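Local coordinates for protein Apc35852 (Geobacillus stearothermophilus, PDB 1U9C) that is of unknown function but belongs to the DJ-1/PfpI family, some of whose members are chaperones or cysteine proteases, at residues 91-96 against 113-118; 82-87 against 107-112; 122-127 against 218-223; 8-13 against 43-48; 150-155 against 198-203. One frame throughout, in Å; residues are numbered along the deposited sequence.

Contact 1 (91-96 against 113-118)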
# COMPACT_ATOMS: atom_id res chain seq x y z
N ASP A 91 -6.92 -12.64 -5.12
CA ASP A 91 -5.83 -12.83 -6.07
C ASP A 91 -4.70 -11.85 -5.86
O ASP A 91 -3.58 -12.10 -6.22
CB ASP A 91 -6.38 -12.72 -7.46
CG ASP A 91 -7.48 -13.69 -7.67
OD1 ASP A 91 -7.17 -14.88 -7.95
OD2 ASP A 91 -8.70 -13.40 -7.61
N ALA A 92 -5.00 -10.69 -5.26
CA ALA A 92 -4.03 -9.62 -5.04
C ALA A 92 -4.38 -8.83 -3.78
O ALA A 92 -5.60 -8.68 -3.49
CB ALA A 92 -3.90 -8.65 -6.22
N ILE A 93 -3.38 -8.27 -3.13
CA ILE A 93 -3.60 -7.26 -2.05
C ILE A 93 -2.85 -6.04 -2.52
O ILE A 93 -1.75 -6.09 -3.08
CB ILE A 93 -3.09 -7.81 -0.69
CG1 ILE A 93 -3.42 -6.80 0.41
CG2 ILE A 93 -1.62 -8.13 -0.67
CD1 ILE A 93 -3.09 -7.38 1.82
N PHE A 94 -3.48 -4.87 -2.23
CA PHE A 94 -2.95 -3.57 -2.59
C PHE A 94 -2.95 -2.65 -1.38
O PHE A 94 -4.00 -2.45 -0.79
CB PHE A 94 -3.82 -2.99 -3.72
CG PHE A 94 -3.19 -1.83 -4.43
CD1 PHE A 94 -2.54 -2.00 -5.65
CD2 PHE A 94 -3.15 -0.54 -3.87
CE1 PHE A 94 -1.93 -0.93 -6.28
CE2 PHE A 94 -2.53 0.50 -4.51
CZ PHE A 94 -1.92 0.27 -5.72
N LEU A 95 -1.79 -2.09 -1.07
CA LEU A 95 -1.60 -1.19 0.08
C LEU A 95 -1.28 0.21 -0.35
O LEU A 95 -0.14 0.53 -0.67
CB LEU A 95 -0.43 -1.72 0.96
CG LEU A 95 -0.57 -3.13 1.49
CD1 LEU A 95 0.64 -3.48 2.37
CD2 LEU A 95 -1.79 -3.42 2.12
N PRO A 96 -2.29 1.09 -0.40
CA PRO A 96 -2.01 2.49 -0.57
C PRO A 96 -1.23 3.03 0.62
O PRO A 96 -1.15 2.44 1.69
CB PRO A 96 -3.41 3.10 -0.60
CG PRO A 96 -4.31 1.99 -1.03
CD PRO A 96 -3.72 0.83 -0.28
N TYR A 113 0.02 -11.23 9.23
CA TYR A 113 -0.50 -12.56 8.96
C TYR A 113 -1.09 -12.67 7.56
O TYR A 113 -0.83 -13.60 6.82
CB TYR A 113 -1.59 -12.89 9.98
CG TYR A 113 -2.15 -14.26 9.75
CD1 TYR A 113 -1.56 -15.37 10.34
CD2 TYR A 113 -3.26 -14.45 8.97
CE1 TYR A 113 -2.07 -16.64 10.12
CE2 TYR A 113 -3.75 -15.72 8.73
CZ TYR A 113 -3.16 -16.80 9.32
OH TYR A 113 -3.69 -18.07 9.09
N VAL A 114 -1.88 -11.69 7.14
CA VAL A 114 -2.41 -11.62 5.80
C VAL A 114 -1.31 -11.58 4.77
O VAL A 114 -1.36 -12.38 3.82
CB VAL A 114 -3.38 -10.42 5.70
CG1 VAL A 114 -3.77 -10.23 4.27
CG2 VAL A 114 -4.63 -10.67 6.53
N LEU A 115 -0.30 -10.73 4.89
CA LEU A 115 0.75 -10.61 3.89
C LEU A 115 1.53 -11.93 3.85
O LEU A 115 1.90 -12.36 2.76
CB LEU A 115 1.68 -9.45 4.21
CG LEU A 115 1.07 -8.08 3.94
CD1 LEU A 115 1.86 -7.02 4.60
CD2 LEU A 115 0.97 -7.82 2.44
N GLN A 116 1.76 -12.55 4.99
CA GLN A 116 2.44 -13.86 4.98
C GLN A 116 1.70 -14.87 4.14
O GLN A 116 2.32 -15.62 3.33
CB GLN A 116 2.57 -14.37 6.41
CG GLN A 116 3.16 -15.81 6.54
CD GLN A 116 3.52 -16.17 7.94
OE1 GLN A 116 2.94 -17.08 8.54
NE2 GLN A 116 4.52 -15.50 8.46
N GLN A 117 0.39 -14.95 4.30
CA GLN A 117 -0.36 -15.91 3.52
C GLN A 117 -0.36 -15.60 2.04
O GLN A 117 -0.24 -16.50 1.18
CB GLN A 117 -1.78 -16.03 4.04
CG GLN A 117 -1.83 -16.58 5.39
CD GLN A 117 -1.38 -18.04 5.45
OE1 GLN A 117 -1.91 -18.85 4.71
NE2 GLN A 117 -0.40 -18.34 6.25
N PHE A 118 -0.55 -14.33 1.68
CA PHE A 118 -0.43 -13.95 0.28
C PHE A 118 0.90 -14.37 -0.31
O PHE A 118 0.96 -14.90 -1.43
CB PHE A 118 -0.66 -12.44 0.05
CG PHE A 118 -2.13 -12.05 -0.10
CD1 PHE A 118 -2.94 -12.01 1.02
CD2 PHE A 118 -2.65 -11.68 -1.27
CE1 PHE A 118 -4.27 -11.58 0.91
CE2 PHE A 118 -4.00 -11.29 -1.39
CZ PHE A 118 -4.77 -11.22 -0.28

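Contact 2 (82-87 against 107-112)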
# COMPACT_ATOMS: atom_id res chain seq x y z
N LEU A 82 -10.10 -5.10 8.68
CA LEU A 82 -9.28 -6.19 8.23
C LEU A 82 -9.33 -7.34 9.24
O LEU A 82 -9.17 -7.13 10.41
CB LEU A 82 -7.84 -5.72 8.11
CG LEU A 82 -6.85 -6.71 7.52
CD1 LEU A 82 -7.19 -7.01 6.11
CD2 LEU A 82 -5.45 -6.22 7.74
N SER A 83 -9.44 -8.54 8.71
CA SER A 83 -9.49 -9.81 9.50
C SER A 83 -8.47 -10.78 8.96
O SER A 83 -8.11 -10.75 7.80
CB SER A 83 -10.89 -10.42 9.33
OG SER A 83 -11.00 -11.71 9.84
N LYS A 84 -8.08 -11.75 9.81
CA LYS A 84 -7.30 -12.89 9.30
C LYS A 84 -8.05 -13.70 8.24
O LYS A 84 -7.42 -14.29 7.37
CB LYS A 84 -6.81 -13.77 10.42
CG LYS A 84 -5.82 -13.07 11.30
CD LYS A 84 -5.14 -13.98 12.32
CE LYS A 84 -4.12 -13.17 13.15
NZ LYS A 84 -3.72 -13.87 14.39
N ASP A 85 -9.38 -13.62 8.23
CA ASP A 85 -10.18 -14.25 7.16
C ASP A 85 -9.82 -13.69 5.77
O ASP A 85 -9.96 -14.34 4.75
CB ASP A 85 -11.69 -14.06 7.43
CG ASP A 85 -12.19 -14.80 8.64
OD1 ASP A 85 -11.50 -15.73 9.09
OD2 ASP A 85 -13.28 -14.52 9.19
N ASP A 86 -9.39 -12.44 5.73
CA ASP A 86 -8.97 -11.79 4.45
C ASP A 86 -7.66 -12.30 3.89
O ASP A 86 -7.24 -11.88 2.80
CB ASP A 86 -8.90 -10.29 4.62
CG ASP A 86 -10.23 -9.69 4.98
OD1 ASP A 86 -11.29 -10.03 4.39
OD2 ASP A 86 -10.28 -8.77 5.85
N ALA A 87 -7.02 -13.26 4.62
CA ALA A 87 -5.80 -13.88 4.13
C ALA A 87 -6.03 -14.79 2.96
O ALA A 87 -5.08 -15.09 2.25
CB ALA A 87 -5.13 -14.67 5.23
N ASP A 107 3.51 -2.90 12.54
CA ASP A 107 3.42 -3.77 13.70
C ASP A 107 2.04 -4.38 13.87
O ASP A 107 1.75 -4.99 14.88
CB ASP A 107 3.81 -2.98 14.94
CG ASP A 107 5.24 -2.52 14.89
OD1 ASP A 107 6.14 -3.31 14.52
OD2 ASP A 107 5.55 -1.38 15.27
N ASN A 108 1.19 -4.28 12.85
CA ASN A 108 -0.15 -4.85 12.96
C ASN A 108 -0.10 -6.35 12.69
O ASN A 108 0.25 -6.76 11.59
CB ASN A 108 -1.10 -4.17 12.01
CG ASN A 108 -2.48 -4.66 12.16
OD1 ASN A 108 -2.77 -5.74 11.67
ND2 ASN A 108 -3.30 -4.00 12.98
N GLU A 109 -0.41 -7.13 13.70
CA GLU A 109 -0.30 -8.57 13.53
C GLU A 109 -1.24 -9.17 12.51
O GLU A 109 -0.88 -10.17 11.87
CB GLU A 109 -0.47 -9.30 14.87
CG GLU A 109 -1.86 -9.15 15.51
CD GLU A 109 -2.84 -10.23 15.09
OE1 GLU A 109 -2.39 -11.35 14.71
OE2 GLU A 109 -4.07 -9.96 15.11
N THR A 110 -2.43 -8.62 12.38
CA THR A 110 -3.40 -9.08 11.36
C THR A 110 -2.84 -8.85 9.98
O THR A 110 -2.82 -9.75 9.14
CB THR A 110 -4.73 -8.36 11.49
OG1 THR A 110 -5.24 -8.47 12.86
CG2 THR A 110 -5.78 -8.93 10.56
N LEU A 111 -2.33 -7.67 9.70
CA LEU A 111 -1.78 -7.40 8.37
C LEU A 111 -0.54 -8.27 8.11
O LEU A 111 -0.36 -8.73 6.99
CB LEU A 111 -1.49 -5.89 8.21
CG LEU A 111 -0.90 -5.46 6.87
CD1 LEU A 111 -1.85 -5.75 5.75
CD2 LEU A 111 -0.59 -3.95 6.90
N GLN A 112 0.30 -8.48 9.12
CA GLN A 112 1.48 -9.34 8.94
C GLN A 112 1.04 -10.75 8.56
O GLN A 112 1.61 -11.37 7.67
CB GLN A 112 2.32 -9.39 10.20
CG GLN A 112 3.16 -8.13 10.49
CD GLN A 112 3.77 -8.18 11.87
OE1 GLN A 112 3.76 -9.23 12.52
NE2 GLN A 112 4.23 -7.04 12.33

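Contact 3 (122-127 against 218-223)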
# COMPACT_ATOMS: atom_id res chain seq x y z
N GLY A 122 1.68 -17.35 -3.33
CA GLY A 122 2.06 -16.95 -4.67
C GLY A 122 1.15 -15.89 -5.26
O GLY A 122 1.13 -15.74 -6.44
N ARG A 123 0.45 -15.16 -4.41
CA ARG A 123 -0.47 -14.16 -4.90
C ARG A 123 0.26 -12.82 -5.01
O ARG A 123 1.40 -12.65 -4.59
CB ARG A 123 -1.69 -14.20 -3.94
CG ARG A 123 -2.56 -15.55 -4.28
CD ARG A 123 -3.71 -15.80 -3.35
NE ARG A 123 -4.92 -16.31 -4.02
CZ ARG A 123 -5.98 -16.86 -3.40
NH1 ARG A 123 -6.01 -17.02 -2.08
NH2 ARG A 123 -7.04 -17.23 -4.11
N ILE A 124 -0.41 -11.87 -5.62
CA ILE A 124 0.22 -10.60 -5.92
C ILE A 124 0.13 -9.68 -4.67
O ILE A 124 -0.93 -9.60 -4.02
CB ILE A 124 -0.49 -9.98 -7.10
CG1 ILE A 124 -0.34 -10.84 -8.35
CG2 ILE A 124 -0.02 -8.54 -7.28
CD1 ILE A 124 -1.45 -10.77 -9.27
N ILE A 125 1.26 -9.11 -4.30
CA ILE A 125 1.32 -8.14 -3.22
C ILE A 125 1.82 -6.84 -3.81
O ILE A 125 2.86 -6.78 -4.49
CB ILE A 125 2.33 -8.57 -2.15
CG1 ILE A 125 1.82 -9.85 -1.45
CG2 ILE A 125 2.49 -7.41 -1.13
CD1 ILE A 125 2.81 -10.45 -0.44
N ALA A 126 1.00 -5.77 -3.68
CA ALA A 126 1.35 -4.47 -4.25
C ALA A 126 1.25 -3.38 -3.20
O ALA A 126 0.36 -3.45 -2.36
CB ALA A 126 0.44 -4.15 -5.39
N ALA A 127 2.08 -2.37 -3.30
CA ALA A 127 2.03 -1.28 -2.31
C ALA A 127 2.63 -0.05 -2.94
O ALA A 127 3.63 -0.12 -3.70
CB ALA A 127 2.82 -1.68 -1.08
N ALA A 218 -1.69 -6.38 -15.06
CA ALA A 218 -0.93 -7.25 -15.96
C ALA A 218 -0.66 -8.61 -15.34
O ALA A 218 -0.86 -9.64 -15.97
CB ALA A 218 0.42 -6.62 -16.33
N ALA A 219 -0.22 -8.60 -14.06
CA ALA A 219 0.01 -9.86 -13.37
C ALA A 219 -1.27 -10.71 -13.24
O ALA A 219 -1.22 -11.94 -13.39
CB ALA A 219 0.61 -9.61 -12.01
N LEU A 220 -2.43 -10.08 -12.98
CA LEU A 220 -3.68 -10.82 -12.90
C LEU A 220 -4.11 -11.36 -14.27
O LEU A 220 -4.61 -12.48 -14.40
CB LEU A 220 -4.74 -9.91 -12.29
CG LEU A 220 -4.56 -9.63 -10.81
CD1 LEU A 220 -5.55 -8.58 -10.38
CD2 LEU A 220 -4.79 -10.89 -10.01
N GLU A 221 -3.88 -10.59 -15.32
CA GLU A 221 -4.19 -11.02 -16.69
C GLU A 221 -3.45 -12.31 -17.05
O GLU A 221 -3.96 -13.15 -17.76
CB GLU A 221 -3.82 -9.87 -17.67
CG GLU A 221 -4.84 -8.74 -17.71
CD GLU A 221 -4.39 -7.55 -18.56
OE1 GLU A 221 -3.18 -7.45 -18.89
OE2 GLU A 221 -5.25 -6.66 -18.82
N GLU A 222 -2.21 -12.46 -16.57
CA GLU A 222 -1.41 -13.64 -16.80
C GLU A 222 -1.99 -14.91 -16.20
O GLU A 222 -1.67 -15.99 -16.61
CB GLU A 222 -0.01 -13.40 -16.23
CG GLU A 222 0.80 -12.38 -17.03
CD GLU A 222 1.99 -11.83 -16.26
OE1 GLU A 222 2.52 -12.46 -15.30
OE2 GLU A 222 2.43 -10.73 -16.58
N ARG A 223 -2.83 -14.72 -15.18
CA ARG A 223 -3.35 -15.83 -14.36
C ARG A 223 -4.81 -16.09 -14.65
O ARG A 223 -5.48 -16.73 -13.88
CB ARG A 223 -3.24 -15.44 -12.89
CG ARG A 223 -1.89 -15.08 -12.46
CD ARG A 223 -1.80 -14.51 -11.09
NE ARG A 223 -0.42 -14.13 -11.00
CZ ARG A 223 0.36 -14.25 -10.01
NH1 ARG A 223 -0.09 -14.55 -8.82
NH2 ARG A 223 1.65 -14.02 -10.20

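Contact 4 (8-13 against 43-48)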
# COMPACT_ATOMS: atom_id res chain seq x y z
N VAL A 8 -9.58 -8.43 -5.57
CA VAL A 8 -8.51 -7.59 -5.02
C VAL A 8 -8.90 -7.10 -3.63
O VAL A 8 -9.98 -6.55 -3.45
CB VAL A 8 -8.14 -6.39 -5.93
CG1 VAL A 8 -7.05 -5.58 -5.34
CG2 VAL A 8 -7.78 -6.86 -7.31
N LEU A 9 -8.00 -7.29 -2.68
CA LEU A 9 -8.16 -6.76 -1.32
C LEU A 9 -7.35 -5.47 -1.22
O LEU A 9 -6.15 -5.48 -1.46
CB LEU A 9 -7.63 -7.76 -0.30
CG LEU A 9 -7.62 -7.29 1.15
CD1 LEU A 9 -9.03 -7.06 1.67
CD2 LEU A 9 -6.87 -8.31 2.00
N MET A 10 -7.99 -4.35 -0.88
CA MET A 10 -7.27 -3.10 -0.64
C MET A 10 -7.27 -2.77 0.83
O MET A 10 -8.34 -2.93 1.44
CB MET A 10 -7.90 -1.96 -1.43
CG MET A 10 -7.88 -2.22 -2.95
SD MET A 10 -8.43 -0.82 -3.96
CE MET A 10 -7.00 0.25 -3.85
N VAL A 11 -6.12 -2.42 1.40
CA VAL A 11 -6.05 -2.15 2.84
C VAL A 11 -5.43 -0.79 3.04
O VAL A 11 -4.34 -0.51 2.57
CB VAL A 11 -5.24 -3.23 3.57
CG1 VAL A 11 -5.33 -2.99 5.08
CG2 VAL A 11 -5.72 -4.63 3.26
N VAL A 12 -6.14 0.07 3.78
CA VAL A 12 -5.68 1.41 4.07
C VAL A 12 -5.57 1.68 5.59
O VAL A 12 -6.13 1.01 6.43
CB VAL A 12 -6.60 2.48 3.40
CG1 VAL A 12 -6.62 2.26 1.91
CG2 VAL A 12 -8.03 2.45 3.99
N THR A 13 -4.80 2.74 5.87
CA THR A 13 -4.57 3.23 7.25
C THR A 13 -5.80 3.90 7.83
O THR A 13 -6.70 4.36 7.13
CB THR A 13 -3.38 4.21 7.21
OG1 THR A 13 -3.00 4.60 8.55
CG2 THR A 13 -3.70 5.50 6.50
N TYR A 43 -12.98 -6.19 -11.68
CA TYR A 43 -12.59 -6.95 -10.54
C TYR A 43 -13.53 -6.74 -9.37
O TYR A 43 -14.19 -5.69 -9.24
CB TYR A 43 -11.17 -6.59 -10.11
CG TYR A 43 -10.09 -6.84 -11.14
CD1 TYR A 43 -10.21 -7.78 -12.17
CD2 TYR A 43 -8.88 -6.15 -11.04
CE1 TYR A 43 -9.16 -8.00 -13.08
CE2 TYR A 43 -7.88 -6.36 -11.92
CZ TYR A 43 -7.99 -7.27 -12.94
OH TYR A 43 -6.96 -7.49 -13.84
N ASP A 44 -13.57 -7.72 -8.49
CA ASP A 44 -14.33 -7.67 -7.22
C ASP A 44 -13.37 -7.11 -6.17
O ASP A 44 -12.50 -7.83 -5.71
CB ASP A 44 -14.77 -9.08 -6.84
CG ASP A 44 -15.51 -9.17 -5.50
OD1 ASP A 44 -15.89 -8.12 -4.93
OD2 ASP A 44 -15.80 -10.29 -4.97
N VAL A 45 -13.56 -5.87 -5.75
CA VAL A 45 -12.64 -5.21 -4.82
C VAL A 45 -13.24 -5.12 -3.42
O VAL A 45 -14.34 -4.63 -3.24
CB VAL A 45 -12.32 -3.79 -5.30
CG1 VAL A 45 -11.33 -3.18 -4.42
CG2 VAL A 45 -11.82 -3.80 -6.75
N LYS A 46 -12.53 -5.62 -2.44
CA LYS A 46 -12.90 -5.48 -1.03
C LYS A 46 -12.07 -4.37 -0.45
O LYS A 46 -10.83 -4.37 -0.52
CB LYS A 46 -12.63 -6.75 -0.21
CG LYS A 46 -13.05 -6.56 1.26
CD LYS A 46 -13.10 -7.80 2.08
CE LYS A 46 -13.54 -7.53 3.47
NZ LYS A 46 -13.75 -8.81 4.23
N VAL A 47 -12.73 -3.38 0.10
CA VAL A 47 -12.10 -2.22 0.72
C VAL A 47 -12.04 -2.34 2.22
O VAL A 47 -13.06 -2.34 2.86
CB VAL A 47 -12.83 -0.91 0.32
CG1 VAL A 47 -12.12 0.28 0.88
CG2 VAL A 47 -12.94 -0.77 -1.21
N ALA A 48 -10.85 -2.57 2.75
CA ALA A 48 -10.61 -2.73 4.16
C ALA A 48 -9.69 -1.65 4.72
O ALA A 48 -8.91 -1.02 4.00
CB ALA A 48 -10.06 -4.12 4.48

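Contact 5 (150-155 against 198-203)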
# COMPACT_ATOMS: atom_id res chain seq x y z
N LYS A 150 14.49 -9.14 -2.96
CA LYS A 150 13.53 -8.64 -3.95
C LYS A 150 13.80 -7.19 -4.32
O LYS A 150 14.22 -6.40 -3.47
CB LYS A 150 12.11 -8.72 -3.38
CG LYS A 150 11.61 -10.12 -3.02
CD LYS A 150 11.52 -11.02 -4.24
CE LYS A 150 10.29 -10.69 -5.08
NZ LYS A 150 9.08 -11.37 -4.56
N THR A 151 13.52 -6.84 -5.58
CA THR A 151 13.65 -5.49 -6.08
C THR A 151 12.38 -4.73 -5.67
O THR A 151 11.28 -5.12 -6.04
CB THR A 151 13.77 -5.47 -7.61
OG1 THR A 151 14.99 -6.13 -7.99
CG2 THR A 151 13.92 -4.03 -8.13
N VAL A 152 12.54 -3.64 -4.93
CA VAL A 152 11.42 -2.85 -4.45
C VAL A 152 11.72 -1.39 -4.49
O VAL A 152 12.90 -0.97 -4.49
CB VAL A 152 11.01 -3.20 -3.05
CG1 VAL A 152 10.79 -4.65 -2.86
CG2 VAL A 152 12.01 -2.66 -2.01
N THR A 153 10.64 -0.61 -4.45
CA THR A 153 10.71 0.81 -4.22
C THR A 153 9.74 1.23 -3.15
O THR A 153 8.90 0.45 -2.71
CB THR A 153 10.51 1.57 -5.54
OG1 THR A 153 10.89 2.94 -5.40
CG2 THR A 153 9.08 1.59 -6.03
N SER A 154 9.86 2.48 -2.73
CA SER A 154 8.96 3.09 -1.75
C SER A 154 9.24 4.56 -1.75
O SER A 154 10.18 5.02 -2.37
CB SER A 154 9.15 2.57 -0.33
OG SER A 154 10.38 3.00 0.28
N PHE A 155 8.51 5.29 -0.90
CA PHE A 155 8.84 6.67 -0.61
C PHE A 155 10.28 6.69 -0.14
O PHE A 155 10.68 5.91 0.71
CB PHE A 155 7.97 7.17 0.50
CG PHE A 155 7.80 8.65 0.54
CD1 PHE A 155 7.04 9.29 -0.39
CD2 PHE A 155 8.33 9.38 1.58
CE1 PHE A 155 6.83 10.64 -0.30
CE2 PHE A 155 8.11 10.73 1.67
CZ PHE A 155 7.35 11.34 0.75
N GLY A 198 8.56 -10.25 -9.95
CA GLY A 198 7.70 -11.41 -9.80
C GLY A 198 6.35 -10.99 -9.33
O GLY A 198 5.71 -10.13 -9.96
N ASN A 199 5.97 -11.52 -8.18
CA ASN A 199 4.69 -11.27 -7.50
C ASN A 199 4.63 -10.02 -6.63
O ASN A 199 3.56 -9.74 -6.05
CB ASN A 199 4.32 -12.44 -6.62
CG ASN A 199 4.16 -13.73 -7.39
OD1 ASN A 199 3.80 -13.72 -8.56
ND2 ASN A 199 4.44 -14.82 -6.72
N LEU A 200 5.74 -9.32 -6.44
CA LEU A 200 5.79 -8.17 -5.56
C LEU A 200 5.94 -6.92 -6.42
O LEU A 200 6.93 -6.76 -7.17
CB LEU A 200 7.00 -8.31 -4.63
CG LEU A 200 7.22 -7.25 -3.60
CD1 LEU A 200 6.03 -7.16 -2.69
CD2 LEU A 200 8.47 -7.57 -2.76
N ILE A 201 4.97 -6.03 -6.28
CA ILE A 201 4.91 -4.82 -7.10
C ILE A 201 4.86 -3.61 -6.17
O ILE A 201 4.06 -3.59 -5.24
CB ILE A 201 3.63 -4.91 -7.94
CG1 ILE A 201 3.77 -6.03 -8.97
CG2 ILE A 201 3.34 -3.59 -8.64
CD1 ILE A 201 2.50 -6.43 -9.64
N THR A 202 5.69 -2.62 -6.39
CA THR A 202 5.77 -1.45 -5.54
C THR A 202 5.89 -0.21 -6.36
O THR A 202 6.46 -0.21 -7.47
CB THR A 202 6.93 -1.57 -4.54
OG1 THR A 202 8.15 -1.96 -5.16
CG2 THR A 202 6.65 -2.61 -3.49
N GLY A 203 5.44 0.90 -5.78
CA GLY A 203 5.46 2.22 -6.41
C GLY A 203 6.03 3.23 -5.43
O GLY A 203 5.89 3.09 -4.22
O HOH W 1 7.63 -13.07 -6.14
O HOH W 2 8.60 -4.56 -5.92

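Contact 1 (91-96 against 113-118)
Ile93 of strand 92-95 is the side chain on which Val114, Leu115 and Phe118 of helix 109-120 converge. Its CB sits over one face of the Phe118 ring, offset toward the rim, in a CH-pi contact 3.9 Å from the ring centroid. The CG2 branch continues across that ring to CD2 of Phe118, 3.7 Å away, and also meets Leu115 CD2 at 4.1 Å. The second branch sets off differently: CG1 is anti to the backbone N (chi1 -176°), and a further anti torsion carries CD1 out to Val114 CG1 at 3.8 Å. A beta-branched residue suits this place because one arm spreads over Phe118 while the other reaches Val114, and both touch Leu115. Phe118 also reaches the main chain, its CE2 lying 3.5 Å from Ala92 C. Two residues along, Leu95 CD1 touches Leu115 CD2 more loosely, at 4.4 Å. Helix 109-120 is the connection of a beta-alpha-beta crossover, joining strand 92-95 to its parallel neighbour 124-127. An alanine in place of Phe118 would probably open a gap beneath Ile93 CB and CG2 and take from the Ala92-Ile93 peptide its aromatic neighbour. The interlocking side chains are all hydrocarbon, while the strand's peptide groups bond to strands 7-12 and 124-127, so these parts of helix and strand are joined by fit of shape and probably by exclusion of water.

Contact 2 (82-87 against 107-112)
Lys84 and Glu109 come together through contrasting torsions: the lysine runs extended beyond CG, whereas in Glu109 CG lies between the backbone N and the carbonyl carbon (chi1 64°) and the chain bends again at chi2. Their meeting joins an ST turn at Ser83, which leads into the 3-10 segment 84-87, to the N-capped start of helix 109-120. The two chains cross at about a right angle, and Lys84 NZ forms a salt bridge with Glu109 OE1 at 2.9 Å. As a hydrogen bond it is weak: the oxygen lies nearly as close to CE of Lys84 as to NZ, a sign of a poorly directed N-H. Both residues are exposed, so solvent probably competes for the pair. The ammonium group has a second partner in the ring of Tyr113, a cation-pi contact.

Beneath this polar layer Thr110 faces two ways, which suits a threonine at the boundary. Its OG1 donates to Glu109 OE2 at 2.9 Å, from 60° above the carboxylate plane, and this would help hold the glutamate in its folded shape. Its methyl CG2, anti to the backbone N, rests against the Ser83-Lys84 peptide, 3.6 Å from Ser83 C. Leu82 slides past Thr110 in the opposite direction, and its CD2 packs on Leu111 CB at 4.0 Å on the buried side. In the ST turn Ser83 OG accepts from Asp85 N. At the helix start, the N-cap residue Asn108 offers OD1 to Leu111 N at 2.8 Å, with the donor in the carbonyl plane and an N-H...O angle of 166°.

Contact 3 (122-127 against 218-223)
Ile124 and Ala219 bring the two backbones nearest, with 7.5 Å between their CA atoms, where the start of strand 124-127 faces the C-terminal part of helix 209-221. Just before the strand, Gly122 takes a positive phi of 75° to end the preceding helix in a Schellman motif, a conformation that favours glycine. Its carbonyl oxygen receives Arg223 NH1 at 2.9 Å, the donor lying in the carbonyl plane and the N-H...O angle being 147°. Ile124 CG1 lies over one face of the same guanidinium, offset toward the rim and 3.7 Å from NH1 of Arg223.

Helix 209-221 covers one face of the central sheet and helix 109-120 the other, the layered alpha/beta/alpha architecture of the DJ-1/PfpI family; Ile124 points to the first helix and Ile125 packs on the second. Chi1 of -63° sets CG1 of Ile124 anti to its carbonyl carbon, and the roughly anti chi2 carries CD1 on to 3.6 Å from Ala219 CB, where a small residue suits the closeness of the strand. Ile124 CD1 and Leu220 CD2, 3.4 Å apart, are unusually tight for two carbons. An alanine in place of Arg223 would probably leave Gly122 O without this donor and uncover Ile124 CG1. The guanidinium has further partners: Arg223 NE bonds weakly to Ala219 O at 3.3 Å, and Arg223 NH2 bonds to Asn199 OD1 beside the next strand.

Contact 4 (8-13 against 43-48)
Val8 O takes two donors from the neighbouring strand: Lys46 N, a hydrogen bond of 2.9 Å running nearly along the C=O axis, and the CA-H of Val45, with CA 3.3 Å from the oxygen. Ala48 O also has two partners, Val12 N at 3.0 Å, tilted out of the carbonyl plane, and the CA-H of Val11. Between these ends Met10, opposite Val47, bonds to the two residues flanking it, its N to Lys46 O and its O accepting from Ala48 N.

Side chains follow the strands in register. On one face, Leu9 and Lys46 lie side by side and point the same way, Leu9 CD1 being 4.1 Å from Lys46 CB; the aliphatic stem gives the leucine a greasy neighbour, while NZ of the lysine reaches a salt bridge with Asp86. Ala48 CB adds a small contact with Leu9 CD1 at 4.2 Å. On the other face, Met10 SD touches Val45 CG1 at 3.8 Å, and Val8 CG2 meets Tyr43 CD2 at 4.0 Å. Met10 and Val47 on that face pack against helix 28-40, which connects the two strands. This is the parallel beta-alpha-beta crossover that begins the central sheet of the DJ-1/PfpI fold.

Contact 5 (150-155 against 198-203)
Thr202 and Thr153 make the direct hydrogen bond of this contact: Thr153 N donates to Thr202 OG1 at 2.9 Å with a nearly straight N-H...O angle of 169°. The hydroxyl can accept it because chi1 of 48° places OG1 between the backbone N and the carbonyl carbon of Thr202. The same oxygen donates to a water 2.7 Å away, which in turn donates to Thr151 O at 2.7 Å and to Leu200 O. One hydroxyl and one water thus satisfy three backbone groups of two segments, a role to which a hydroxyl-bearing residue is well suited.

Apolar groups flank this polar patch. Val152 CG1 packs on Leu200 CD2 at 3.7 Å, and Thr153 CG2 lies 3.5 Å from Gly203 C, against the backbone of the strand. The aliphatic stem of Lys150, bent at three successive torsions, curls over Leu200, with Lys150 CB 3.9 Å from Leu200 CD2, and brings the charged NZ to 3.7 Å from Leu200 CB. A second water accepts from Lys150 NZ at 2.7 Å and from Asn199 N.

The two segments run in much the same direction, yet they belong to different sheets: strand 200-203 pairs with 124-127 in the central sheet of the DJ-1/PfpI fold, while 151-152 pairs in parallel with 183-184. Water and a side-chain hydroxyl bridge the two instead of backbone pairing. Further out, Thr153 OG1 is held by Val185 O, and Thr151 N by Asp197 OD2. At the far end Phe155 meets the ring of His130, next to Cys129, which is oxidised to 3-sulfinoalanine in this structure.

Overall arrangement
From the N terminus, contact 4 closes first, joining strands 7-12 and 44-49 around helix 28-40. Contacts 2 and 1 follow and cross, since 91-96 lies inside the loop of contact 2 while its partner 113-118 lies beyond 107-112. Asp86 links contact 2 back to Lys46 of contact 4. The chain then enters strand 124-127, beside 92-95 in the sheet, and opens contact 3, whose long loop ends at helix 209-221. Contact 5 is nested inside that loop and ties the small sheet of 151-152 to strand 200-203. Contacts 1 and 3 thus fasten helices to opposite faces of one sheet, and contact 5 lies on the opposite side of the chain's centre from contact 4.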